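Local coordinates for protein transcription factor MBP1 (Magnaporthe oryzae, PDB 4UX5) that binds DNA through its N-terminal winged helix-turn-helix domain and probably acts as a transcription activator for RNA polymerase II genes, at residues I47-I52 against T89-E94. Sequence-based numbering, arbitrary orientation.
Sequences INATHI and TWIPLE. With nucleotides of chain C.
Asn48 lies over one face of the Trp90 indole: its CB sits 3.9 Å from the centroid of the six-membered ring, almost on the ring normal, a CH-pi contact. The Tyr86 ring also meets the indole, planes about 30° apart. The Asn48 amide, turned 49° from the indole plane, brings ND2 to 3.5 Å from Trp90 NE1; both are donors and do not bond each other, ND2 donating to Gln87 O and NE1 to Tyr86 O. ND2 also rests over one face of the His51 imidazole, toward its rim, and His37 meets that ring edge-to-face. CG of Asn48, anti to the backbone N (chi1 -163°), lies beside the carbonyl carbon, and OD1 reaches forward to the first turn of helix 49-55, accepting from His51 N, which comes from above the carbonyl plane, and weakly from Thr50 N, making Asn48 the N-cap. Next along the strands, Ile47 and Ile91 form an antiparallel hydrogen-bonded pair, and Ala49 N adds a bond to Thr89 O. On the sheet face away from Trp90, Ile47 CG2 packs on Ile91 CG1 at 4.2 Å, and Ile91 CD1 reaches Ala49 CB at 3.8 Å. At the DNA end, Thr50 OG1 accepts from Thr89 N at 2.8 Å. Thr50 OG1 donates to DG10 OP1 of chain C at 2.6 Å and Thr89 OG1 to the same atom, so two hydroxyls grip one phosphate oxygen of the DNA backbone. This strand-helix junction contributes a phosphate contact to DNA binding in the winged helix-turn-helix fold of the KilA-N (APSES) domain.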
loop_
_atom_site.group_PDB
_atom_site.type_symbol
_atom_site.label_atom_id
_atom_site.label_comp_id
_atom_site.label_asym_id
_atom_site.label_seq_id
_atom_site.Cartn_x
_atom_site.Cartn_y
_atom_site.Cartn_z
ATOM N N ILE A 47 10.880 -13.306 -0.478
ATOM C CA ILE A 47 11.300 -12.994 0.880
ATOM C C ILE A 47 11.081 -11.513 1.194
ATOM O O ILE A 47 11.092 -10.671 0.296
ATOM C CB ILE A 47 12.786 -13.381 1.097
ATOM C CG1 ILE A 47 13.129 -13.424 2.587
ATOM C CG2 ILE A 47 13.710 -12.444 0.326
ATOM C CD1 ILE A 47 14.372 -14.222 2.901
ATOM N N ASN A 48 10.859 -11.209 2.468
ATOM C CA ASN A 48 10.581 -9.843 2.905
ATOM C C ASN A 48 11.858 -9.009 3.008
ATOM O O ASN A 48 12.649 -9.182 3.935
ATOM C CB ASN A 48 9.849 -9.864 4.249
ATOM C CG ASN A 48 9.160 -8.549 4.567
ATOM O OD1 ASN A 48 9.716 -7.473 4.359
ATOM N ND2 ASN A 48 7.933 -8.632 5.070
ATOM N N ALA A 49 12.048 -8.103 2.053
ATOM C CA ALA A 49 13.249 -7.273 2.006
ATOM C C ALA A 49 13.287 -6.272 3.154
ATOM O O ALA A 49 14.359 -5.837 3.573
ATOM C CB ALA A 49 13.338 -6.547 0.673
ATOM N N THR A 50 12.115 -5.906 3.659
ATOM C CA THR A 50 12.025 -4.979 4.781
ATOM C C THR A 50 12.526 -5.647 6.056
ATOM O O THR A 50 13.173 -5.011 6.886
ATOM C CB THR A 50 10.581 -4.474 4.985
ATOM O OG1 THR A 50 10.059 -4.004 3.737
ATOM C CG2 THR A 50 10.538 -3.345 6.003
ATOM N N HIS A 51 12.228 -6.934 6.202
ATOM C CA HIS A 51 12.720 -7.716 7.332
ATOM C C HIS A 51 14.239 -7.854 7.290
ATOM O O HIS A 51 14.903 -7.848 8.326
ATOM C CB HIS A 51 12.082 -9.108 7.351
ATOM C CG HIS A 51 10.617 -9.104 7.651
ATOM N ND1 HIS A 51 9.839 -10.239 7.564
ATOM C CD2 HIS A 51 9.784 -8.109 8.040
ATOM C CE1 HIS A 51 8.593 -9.944 7.884
ATOM N NE2 HIS A 51 8.532 -8.656 8.178
ATOM N N ILE A 52 14.781 -7.992 6.083
ATOM C CA ILE A 52 16.219 -8.150 5.897
ATOM C C ILE A 52 16.957 -6.875 6.289
ATOM O O ILE A 52 17.915 -6.917 7.057
ATOM C CB ILE A 52 16.564 -8.519 4.440
ATOM C CG1 ILE A 52 15.934 -9.863 4.064
ATOM C CG2 ILE A 52 18.071 -8.566 4.245
ATOM C CD1 ILE A 52 16.169 -10.270 2.626
ATOM N N THR A 89 8.239 -4.935 1.820
ATOM C CA THR A 89 8.496 -5.065 0.393
ATOM C C THR A 89 9.045 -6.450 0.083
ATOM O O THR A 89 10.109 -6.828 0.571
ATOM C CB THR A 89 9.485 -3.999 -0.099
ATOM O OG1 THR A 89 9.041 -2.705 0.330
ATOM C CG2 THR A 89 9.584 -4.023 -1.616
ATOM N N TRP A 90 8.315 -7.205 -0.731
ATOM C CA TRP A 90 8.690 -8.581 -1.032
ATOM C C TRP A 90 9.374 -8.717 -2.391
ATOM O O TRP A 90 8.955 -8.107 -3.375
ATOM C CB TRP A 90 7.458 -9.482 -0.970
ATOM C CG TRP A 90 6.903 -9.621 0.415
ATOM C CD1 TRP A 90 6.170 -8.697 1.100
ATOM C CD2 TRP A 90 7.037 -10.752 1.283
ATOM N NE1 TRP A 90 5.840 -9.182 2.342
ATOM C CE2 TRP A 90 6.358 -10.443 2.478
ATOM C CE3 TRP A 90 7.663 -11.996 1.166
ATOM C CZ2 TRP A 90 6.288 -11.332 3.549
ATOM C CZ3 TRP A 90 7.592 -12.879 2.230
ATOM C CH2 TRP A 90 6.908 -12.542 3.406
ATOM N N ILE A 91 10.433 -9.522 -2.426
ATOM C CA ILE A 91 11.216 -9.745 -3.639
ATOM C C ILE A 91 11.568 -11.227 -3.778
ATOM O O ILE A 91 11.550 -11.959 -2.790
ATOM C CB ILE A 91 12.513 -8.903 -3.637
ATOM C CG1 ILE A 91 13.362 -9.217 -2.402
ATOM C CG2 ILE A 91 12.194 -7.421 -3.708
ATOM C CD1 ILE A 91 14.642 -8.408 -2.327
ATOM N N PRO A 92 11.875 -11.678 -5.009
ATOM C CA PRO A 92 12.311 -13.065 -5.218
ATOM C C PRO A 92 13.529 -13.432 -4.371
ATOM O O PRO A 92 14.306 -12.553 -3.994
ATOM C CB PRO A 92 12.646 -13.111 -6.717
ATOM C CG PRO A 92 12.716 -11.676 -7.156
ATOM C CD PRO A 92 11.755 -10.950 -6.282
ATOM N N LEU A 93 13.683 -14.721 -4.085
ATOM C CA LEU A 93 14.678 -15.196 -3.125
ATOM C C LEU A 93 16.113 -14.850 -3.517
ATOM O O LEU A 93 16.917 -14.479 -2.662
ATOM C CB LEU A 93 14.548 -16.709 -2.939
ATOM C CG LEU A 93 15.413 -17.321 -1.837
ATOM C CD1 LEU A 93 15.128 -16.654 -0.503
ATOM C CD2 LEU A 93 15.192 -18.823 -1.742
ATOM N N GLU A 94 16.431 -14.971 -4.803
ATOM C CA GLU A 94 17.781 -14.682 -5.277
ATOM C C GLU A 94 18.097 -13.194 -5.158
ATOM O O GLU A 94 19.248 -12.808 -4.953
ATOM C CB GLU A 94 17.964 -15.147 -6.726
ATOM C CG GLU A 94 17.134 -14.391 -7.756
ATOM C CD GLU A 94 15.756 -14.989 -7.963
ATOM O OE1 GLU A 94 15.329 -15.817 -7.128
ATOM O OE2 GLU A 94 15.105 -14.637 -8.970
ATOM P P DG C 10 8.228 -0.809 3.815
ATOM O OP1 DG C 10 8.984 -1.755 2.962
ATOM O OP2 DG C 10 8.913 -0.066 4.896
ATOM O "O5'" DG C 10 7.505 0.230 2.839
ATOM C "C5'" DG C 10 6.667 -0.250 1.795
ATOM C "C4'" DG C 10 5.614 0.781 1.418
ATOM O "O4'" DG C 10 4.956 1.273 2.617
ATOM C "C3'" DG C 10 6.145 2.016 0.695
ATOM O "O3'" DG C 10 5.220 2.417 -0.296
ATOM C "C2'" DG C 10 6.240 3.047 1.813
ATOM C "C1'" DG C 10 5.025 2.682 2.646
ATOM N N9 DG C 10 5.124 3.113 4.033
ATOM C C8 DG C 10 6.166 2.883 4.897
ATOM N N7 DG C 10 5.980 3.394 6.083
ATOM C C5 DG C 10 4.735 4.003 5.998
ATOM C C6 DG C 10 4.004 4.718 6.975
ATOM O O6 DG C 10 4.326 4.964 8.146
ATOM N N1 DG C 10 2.782 5.171 6.477
ATOM C C2 DG C 10 2.327 4.956 5.197
ATOM N N2 DG C 10 1.125 5.468 4.900
ATOM N N3 DG C 10 3.003 4.284 4.273
ATOM C C4 DG C 10 4.194 3.840 4.742
ATOM P P DC C 9 7.749 -2.172 9.748
ATOM O OP1 DC C 9 8.159 -3.551 10.101
ATOM O OP2 DC C 9 8.497 -1.016 10.288
ATOM O "O5'" DC C 9 7.682 -2.040 8.155
ATOM C "C5'" DC C 9 6.976 -3.016 7.395
ATOM C "C4'" DC C 9 5.938 -2.369 6.491
ATOM O "O4'" DC C 9 4.859 -1.848 7.285
ATOM C "C3'" DC C 9 6.428 -1.176 5.693
ATOM O "O3'" DC C 9 7.013 -1.624 4.479
ATOM C "C2'" DC C 9 5.141 -0.378 5.436
ATOM C "C1'" DC C 9 4.190 -0.847 6.548
ATOM N N1 DC C 9 3.772 0.236 7.494
ATOM C C2 DC C 9 2.550 0.897 7.305
ATOM O O2 DC C 9 1.836 0.585 6.345
ATOM N N3 DC C 9 2.186 1.868 8.177
ATOM C C4 DC C 9 2.981 2.179 9.199
ATOM N N4 DC C 9 2.578 3.142 10.032
ATOM C C5 DC C 9 4.226 1.519 9.412
ATOM C C6 DC C 9 4.577 0.562 8.545
#